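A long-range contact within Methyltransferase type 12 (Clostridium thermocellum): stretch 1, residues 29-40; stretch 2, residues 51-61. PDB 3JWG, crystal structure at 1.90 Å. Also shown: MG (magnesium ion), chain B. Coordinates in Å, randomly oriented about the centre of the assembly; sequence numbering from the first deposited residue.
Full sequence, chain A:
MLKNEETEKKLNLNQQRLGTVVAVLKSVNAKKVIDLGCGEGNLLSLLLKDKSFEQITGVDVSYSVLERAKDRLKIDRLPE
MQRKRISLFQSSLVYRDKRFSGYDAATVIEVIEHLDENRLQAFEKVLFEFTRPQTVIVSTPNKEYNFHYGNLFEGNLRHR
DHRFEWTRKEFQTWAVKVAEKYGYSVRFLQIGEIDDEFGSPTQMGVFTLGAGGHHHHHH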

ATOM      1  N   ASN A  29      15.640   1.647   4.740  1.00 20.75           N
ATOM      2  CA  ASN A  29      16.466   2.366   3.776  1.00 22.61           C
ATOM      3  C   ASN A  29      15.997   2.206   2.332  1.00 21.67           C
ATOM      4  O   ASN A  29      16.814   2.071   1.426  1.00 19.09           O
ATOM      5  N   ALA A  30      14.683   2.226   2.118  1.00 19.41           N
ATOM      6  CA  ALA A  30      14.145   2.111   0.766  1.00 19.73           C
ATOM      7  C   ALA A  30      14.231   3.490   0.117  1.00 20.34           C
ATOM      8  O   ALA A  30      13.731   4.468   0.666  1.00 21.20           O
ATOM      9  N   LYS A  31      14.874   3.569  -1.046  1.00 19.20           N
ATOM     10  CA  LYS A  31      15.029   4.841  -1.751  1.00 20.17           C
ATOM     11  C   LYS A  31      14.162   4.947  -3.005  1.00 19.37           C
ATOM     12  O   LYS A  31      13.862   6.043  -3.472  1.00 19.22           O
ATOM     13  N   LYS A  32      13.760   3.802  -3.545  1.00 19.11           N
ATOM     14  CA  LYS A  32      12.908   3.765  -4.730  1.00 18.74           C
ATOM     15  C   LYS A  32      11.647   3.030  -4.293  1.00 16.57           C
ATOM     16  O   LYS A  32      11.695   1.846  -3.986  1.00 14.07           O
ATOM     17  N   VAL A  33      10.526   3.739  -4.259  1.00 16.14           N
ATOM     18  CA  VAL A  33       9.272   3.152  -3.802  1.00 13.68           C
ATOM     19  C   VAL A  33       8.148   3.250  -4.820  1.00 14.47           C
ATOM     20  O   VAL A  33       7.964   4.286  -5.456  1.00 15.33           O
ATOM     21  N   ILE A  34       7.390   2.168  -4.962  1.00 14.78           N
ATOM     22  CA  ILE A  34       6.266   2.159  -5.880  1.00 14.49           C
ATOM     23  C   ILE A  34       5.003   1.872  -5.070  1.00 16.48           C
ATOM     24  O   ILE A  34       4.931   0.885  -4.332  1.00 16.78           O
ATOM     25  N   ASP A  35       4.021   2.755  -5.191  1.00 14.61           N
ATOM     26  CA  ASP A  35       2.771   2.599  -4.455  1.00 16.18           C
ATOM     27  C   ASP A  35       1.713   2.079  -5.410  1.00 15.41           C
ATOM     28  O   ASP A  35       1.254   2.786  -6.313  1.00 15.60           O
ATOM     29  N   LEU A  36       1.355   0.816  -5.215  1.00 15.92           N
ATOM     30  CA  LEU A  36       0.364   0.154  -6.039  1.00 17.13           C
ATOM     31  C   LEU A  36      -1.030   0.468  -5.487  1.00 18.09           C
ATOM     32  O   LEU A  36      -1.376   0.051  -4.380  1.00 15.85           O
ATOM     33  N   GLY A  37      -1.806   1.218  -6.271  1.00 18.70           N
ATOM     34  CA  GLY A  37      -3.144   1.632  -5.873  1.00 18.36           C
ATOM     35  C   GLY A  37      -3.015   2.947  -5.132  1.00 19.12           C
ATOM     36  O   GLY A  37      -3.643   3.153  -4.088  1.00 17.04           O
ATOM     37  N   CYS A  38      -2.212   3.849  -5.688  1.00 17.45           N
ATOM     38  CA  CYS A  38      -1.934   5.138  -5.064  1.00 18.75           C
ATOM     39  C   CYS A  38      -3.106   6.076  -4.813  1.00 18.84           C
ATOM     40  O   CYS A  38      -2.987   7.002  -4.015  1.00 19.44           O
ATOM     41  N   GLY A  39      -4.232   5.860  -5.484  1.00 22.40           N
ATOM     42  CA  GLY A  39      -5.365   6.744  -5.273  1.00 23.06           C
ATOM     43  C   GLY A  39      -4.998   8.182  -5.606  1.00 25.90           C
ATOM     44  O   GLY A  39      -4.320   8.429  -6.605  1.00 24.25           O
ATOM     45  N   GLU A  40      -5.440   9.122  -4.772  1.00 26.88           N
ATOM     46  CA  GLU A  40      -5.159  10.543  -4.971  1.00 29.05           C
ATOM     47  C   GLU A  40      -3.727  10.937  -4.637  1.00 27.92           C
ATOM     48  O   GLU A  40      -3.381  12.121  -4.680  1.00 29.06           O
ATOM     49  N   LYS A  51      13.564  13.824   1.495  1.00 32.66           N
ATOM     50  CA  LYS A  51      14.566  13.764   0.428  1.00 31.99           C
ATOM     51  C   LYS A  51      15.279  12.424   0.238  1.00 29.43           C
ATOM     52  O   LYS A  51      15.947  12.220  -0.775  1.00 27.77           O
ATOM     53  N   SER A  52      15.153  11.514   1.199  1.00 27.19           N
ATOM     54  CA  SER A  52      15.814  10.222   1.075  1.00 24.40           C
ATOM     55  C   SER A  52      15.187   9.379  -0.032  1.00 23.18           C
ATOM     56  O   SER A  52      15.832   8.485  -0.574  1.00 24.68           O
ATOM     57  N   PHE A  53      13.935   9.663  -0.372  1.00 22.13           N
ATOM     58  CA  PHE A  53      13.258   8.905  -1.421  1.00 23.66           C
ATOM     59  C   PHE A  53      13.605   9.474  -2.797  1.00 24.51           C
ATOM     60  O   PHE A  53      13.123  10.535  -3.186  1.00 27.06           O
ATOM     61  N   GLU A  54      14.445   8.747  -3.527  1.00 23.64           N
ATOM     62  CA  GLU A  54      14.912   9.178  -4.841  1.00 25.16           C
ATOM     63  C   GLU A  54      13.903   8.999  -5.966  1.00 24.49           C
ATOM     64  O   GLU A  54      13.809   9.841  -6.860  1.00 24.98           O
ATOM     65  N   GLN A  55      13.158   7.899  -5.929  1.00 23.03           N
ATOM     66  CA  GLN A  55      12.154   7.627  -6.952  1.00 21.53           C
ATOM     67  C   GLN A  55      10.863   7.262  -6.250  1.00 19.59           C
ATOM     68  O   GLN A  55      10.838   6.368  -5.410  1.00 17.51           O
ATOM     69  N   ILE A  56       9.803   7.973  -6.605  1.00 18.40           N
ATOM     70  CA  ILE A  56       8.480   7.773  -6.031  1.00 18.14           C
ATOM     71  C   ILE A  56       7.524   7.541  -7.190  1.00 19.43           C
ATOM     72  O   ILE A  56       7.307   8.432  -8.010  1.00 20.06           O
ATOM     73  N   THR A  57       6.953   6.344  -7.257  1.00 18.03           N
ATOM     74  CA  THR A  57       6.046   6.010  -8.341  1.00 18.03           C
ATOM     75  C   THR A  57       4.670   5.575  -7.845  1.00 18.58           C
ATOM     76  O   THR A  57       4.560   4.680  -7.008  1.00 18.62           O
ATOM     77  N   GLY A  58       3.633   6.216  -8.377  1.00 17.03           N
ATOM     78  CA  GLY A  58       2.268   5.886  -8.003  1.00 19.77           C
ATOM     79  C   GLY A  58       1.554   5.218  -9.163  1.00 21.64           C
ATOM     80  O   GLY A  58       1.647   5.680 -10.303  1.00 23.73           O
ATOM     81  N   VAL A  59       0.850   4.125  -8.881  1.00 19.90           N
ATOM     82  CA  VAL A  59       0.120   3.388  -9.908  1.00 19.97           C
ATOM     83  C   VAL A  59      -1.330   3.202  -9.459  1.00 21.13           C
ATOM     84  O   VAL A  59      -1.591   2.916  -8.291  1.00 16.03           O
ATOM     85  N   ASP A  60      -2.272   3.384 -10.378  1.00 22.48           N
ATOM     86  CA  ASP A  60      -3.683   3.200 -10.049  1.00 26.10           C
ATOM     87  C   ASP A  60      -4.392   2.577 -11.251  1.00 29.03           C
ATOM     88  O   ASP A  60      -3.908   2.664 -12.386  1.00 28.33           O
ATOM     89  N   VAL A  61      -5.533   1.942 -10.995  1.00 29.51           N
ATOM     90  CA  VAL A  61      -6.317   1.295 -12.044  1.00 31.50           C
ATOM     91  C   VAL A  61      -7.173   2.297 -12.805  1.00 32.33           C
ATOM     92  O   VAL A  61      -7.536   2.065 -13.956  1.00 34.61           O
TER

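Strands 32-36 and 55-60 lie side by side and parallel, 4.7 Å apart at closest approach, and together the two stretches bury 737 Å². The backbone ladder runs from Gln-55 N to Lys-31 O (3.2 Å) through Val-33 N to Gln-55 O (2.9 Å) and on to Val-59 N to Asp-35 O (2.9 Å), so side chains in register leave the sheet on the same face.

On the face of Lys-32, Ile-34 and Leu-36, the neighbours are Gln-55, Thr-57 and Val-59. Val-59 (chi1 t) is the main bump here: its CG2 meets Ile-34 CD1 at 3.9 Å, and its CB lies 4.1 Å from Leu-36 CD2, so it fills the hollow between these two side chains. Ile-34 is extended (t, t), which carries CD1 forward to Val-59 while its CG1 stays 4.2 Å from Thr-57 CB. Leu-36 (m, t) leaves the sheet on this face, and its end comes nearer the partner strand. Farther along, Lys-32 CG rests 3.9 Å from Gln-55 CB before both side-chain ends lead away; Gln-55 (t, p) folds along its own strand, and its NE2 donates to Thr-57 OG1 (2.9 Å).

The opposite face carries Val-33, Asp-35, Ile-56 and Gly-58. Val-33 (t) sends CG2 to within 3.9 Å of Phe-53 CD1. The Phe-53 ring (chi1 m) swings in from the loop before its strand, and its CE1 comes to 3.2 Å from Ala-30 O. That same carbonyl receives a hydrogen bond from water 1 (2.7 Å to Ala-30 O), which also donates to Ser-52 OG (3.0 Å), bridging the stretches. Outside, the long Lys-31 chain (m, t, t, t) runs past Glu-54, with CD 3.3 Å from OE2; Lys-31 NZ and Glu-54 OE2, 4.3 Å apart, are beyond a salt bridge.

At the other end, Cys-38 (p) points toward the partner strand and lays SG over the bare backbone of Gly-58, 3.6 Å from Gly-58 C. The hollow depends on glycine: a CB on Gly-58 would sit 3.0 Å from Cys-38 SG, a clash. Asp-60 (t) brings its carboxylate close to the segment after the Asp-35 to Cys-38 turn, where OD1 of Asp-60 accepts a hydrogen bond from Gly-39 N (2.9 Å). Asp-35 (t) instead serves the metal site through water: OD2 accepts from water 2 (2.6 Å) and OD1 from water 3 (2.7 Å). Both waters bind the magnesium ion, which Gly-37 O contacts directly (2.3 Å from MG).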

ATOM      1  CB  ASN A  29      17.930   1.913   3.904  1.00 24.64           C
ATOM      2  CG  ASN A  29      18.893   2.824   3.160  1.00 27.63           C
ATOM      3  OD1 ASN A  29      18.724   4.042   3.147  1.00 31.44           O
ATOM      4  ND2 ASN A  29      19.919   2.236   2.551  1.00 31.28           N
ATOM      5  CB  ALA A  30      12.684   1.627   0.809  1.00 18.49           C
ATOM      6  CB  LYS A  31      16.501   5.051  -2.106  1.00 21.04           C
ATOM      7  CG  LYS A  31      17.402   5.140  -0.875  1.00 23.22           C
ATOM      8  CD  LYS A  31      18.855   5.387  -1.263  1.00 28.40           C
ATOM      9  CE  LYS A  31      19.739   5.516  -0.031  1.00 29.90           C
ATOM     10  NZ  LYS A  31      21.148   5.809  -0.396  1.00 33.40           N
ATOM     11  CB  LYS A  32      13.610   3.007  -5.856  1.00 21.12           C
ATOM     12  CG  LYS A  32      14.889   3.687  -6.340  1.00 24.81           C
ATOM     13  CD  LYS A  32      15.607   2.851  -7.390  1.00 31.62           C
ATOM     14  CE  LYS A  32      16.118   1.543  -6.799  1.00 34.25           C
ATOM     15  NZ  LYS A  32      16.822   0.702  -7.810  1.00 39.44           N
ATOM     16  CB  VAL A  33       8.801   3.850  -2.502  1.00 14.14           C
ATOM     17  CG1 VAL A  33       7.512   3.200  -1.990  1.00 16.27           C
ATOM     18  CG2 VAL A  33       9.916   3.796  -1.448  1.00 13.10           C
ATOM     19  CB  ILE A  34       6.452   1.108  -7.008  1.00 15.38           C
ATOM     20  CG1 ILE A  34       5.238   1.132  -7.939  1.00 17.37           C
ATOM     21  CG2 ILE A  34       6.677  -0.278  -6.423  1.00 16.14           C
ATOM     22  CD1 ILE A  34       5.416   0.307  -9.189  1.00 16.94           C
ATOM     23  CB  ASP A  35       2.360   3.945  -3.844  1.00 15.85           C
ATOM     24  CG  ASP A  35       1.135   3.842  -2.947  1.00 17.38           C
ATOM     25  OD1 ASP A  35       0.906   2.778  -2.327  1.00 20.25           O
ATOM     26  OD2 ASP A  35       0.410   4.853  -2.850  1.00 21.51           O
ATOM     27  CB  LEU A  36       0.648  -1.352  -6.039  1.00 16.21           C
ATOM     28  CG  LEU A  36       2.065  -1.674  -6.537  1.00 19.12           C
ATOM     29  CD1 LEU A  36       2.378  -3.149  -6.349  1.00 17.58           C
ATOM     30  CD2 LEU A  36       2.178  -1.271  -8.016  1.00 18.93           C
ATOM     31  CB  CYS A  38      -0.860   5.886  -5.865  1.00 20.15           C
ATOM     32  SG  CYS A  38      -1.404   6.474  -7.497  1.00 22.79           S
ATOM     33  CB  GLU A  40      -6.112  11.405  -4.138  1.00 33.65           C
ATOM     34  CG  GLU A  40      -7.455  11.664  -4.784  1.00 40.22           C
ATOM     35  CD  GLU A  40      -8.226  12.785  -4.099  1.00 44.41           C
ATOM     36  OE1 GLU A  40      -7.691  13.914  -4.011  1.00 45.96           O
ATOM     37  OE2 GLU A  40      -9.366  12.538  -3.651  1.00 47.11           O
ATOM     38  CB  LYS A  51      15.623  14.858   0.631  1.00 35.96           C
ATOM     39  CG  LYS A  51      16.520  14.633   1.840  1.00 39.96           C
ATOM     40  CD  LYS A  51      17.719  15.570   1.829  1.00 42.90           C
ATOM     41  CE  LYS A  51      18.618  15.325   3.033  1.00 43.97           C
ATOM     42  NZ  LYS A  51      19.863  16.144   2.975  1.00 45.84           N
ATOM     43  CB  SER A  52      15.761   9.450   2.402  1.00 25.62           C
ATOM     44  OG  SER A  52      14.435   9.062   2.731  1.00 25.10           O
ATOM     45  CB  PHE A  53      11.749   8.915  -1.165  1.00 22.22           C
ATOM     46  CG  PHE A  53      11.367   8.266   0.140  1.00 21.90           C
ATOM     47  CD1 PHE A  53      11.564   6.904   0.333  1.00 19.66           C
ATOM     48  CD2 PHE A  53      10.876   9.028   1.197  1.00 21.96           C
ATOM     49  CE1 PHE A  53      11.284   6.304   1.564  1.00 23.35           C
ATOM     50  CE2 PHE A  53      10.591   8.442   2.435  1.00 22.35           C
ATOM     51  CZ  PHE A  53      10.797   7.075   2.620  1.00 20.55           C
ATOM     52  CB  GLU A  54      16.211   8.444  -5.184  1.00 26.28           C
ATOM     53  CG  GLU A  54      17.275   8.549  -4.091  1.00 33.88           C
ATOM     54  CD  GLU A  54      18.653   8.115  -4.564  1.00 38.53           C
ATOM     55  OE1 GLU A  54      19.146   8.698  -5.554  1.00 42.87           O
ATOM     56  OE2 GLU A  54      19.246   7.201  -3.950  1.00 41.47           O
ATOM     57  CB  GLN A  55      12.598   6.477  -7.858  1.00 23.97           C
ATOM     58  CG  GLN A  55      11.577   6.083  -8.930  1.00 31.05           C
ATOM     59  CD  GLN A  55      11.187   7.243  -9.826  1.00 35.36           C
ATOM     60  OE1 GLN A  55      12.047   7.998 -10.289  1.00 37.90           O
ATOM     61  NE2 GLN A  55       9.886   7.389 -10.087  1.00 34.58           N
ATOM     62  CB  ILE A  56       8.051   9.027  -5.247  1.00 17.74           C
ATOM     63  CG1 ILE A  56       8.997   9.229  -4.054  1.00 18.09           C
ATOM     64  CG2 ILE A  56       6.588   8.911  -4.818  1.00 20.94           C
ATOM     65  CD1 ILE A  56       8.939  10.622  -3.451  1.00 18.92           C
ATOM     66  CB  THR A  57       6.639   4.885  -9.203  1.00 18.66           C
ATOM     67  OG1 THR A  57       7.915   5.301  -9.708  1.00 18.98           O
ATOM     68  CG2 THR A  57       5.707   4.547 -10.363  1.00 18.74           C
ATOM     69  CB  VAL A  59       0.739   1.988 -10.134  1.00 19.04           C
ATOM     70  CG1 VAL A  59      -0.002   1.258 -11.238  1.00 21.17           C
ATOM     71  CG2 VAL A  59       2.220   2.112 -10.474  1.00 21.35           C
ATOM     72  CB  ASP A  60      -4.334   4.537  -9.678  1.00 28.47           C
ATOM     73  CG  ASP A  60      -5.561   4.366  -8.772  1.00 34.14           C
ATOM     74  OD1 ASP A  60      -5.384   4.132  -7.553  1.00 31.90           O
ATOM     75  OD2 ASP A  60      -6.704   4.457  -9.277  1.00 35.34           O
ATOM     76  CB  VAL A  61      -7.263   0.218 -11.456  1.00 31.17           C
ATOM     77  CG1 VAL A  61      -6.462  -0.832 -10.715  1.00 30.01           C
ATOM     78  CG2 VAL A  61      -8.273   0.865 -10.519  1.00 28.52           C
TER
HETATM   79 MG    MG B 220      -3.356   2.938  -1.812  1.00 24.24          MG
HETATM   80  O   HOH W   1      14.582   6.054   2.625  1.00 23.93           O
HETATM   81  O   HOH W   2      -1.659   4.741  -1.210  1.00 17.75           O
HETATM   82  O   HOH W   3      -1.455   1.530  -2.278  1.00 15.00           O
HETATM   83  O   HOH W   4      -4.831   4.871  -1.073  1.00 36.50           O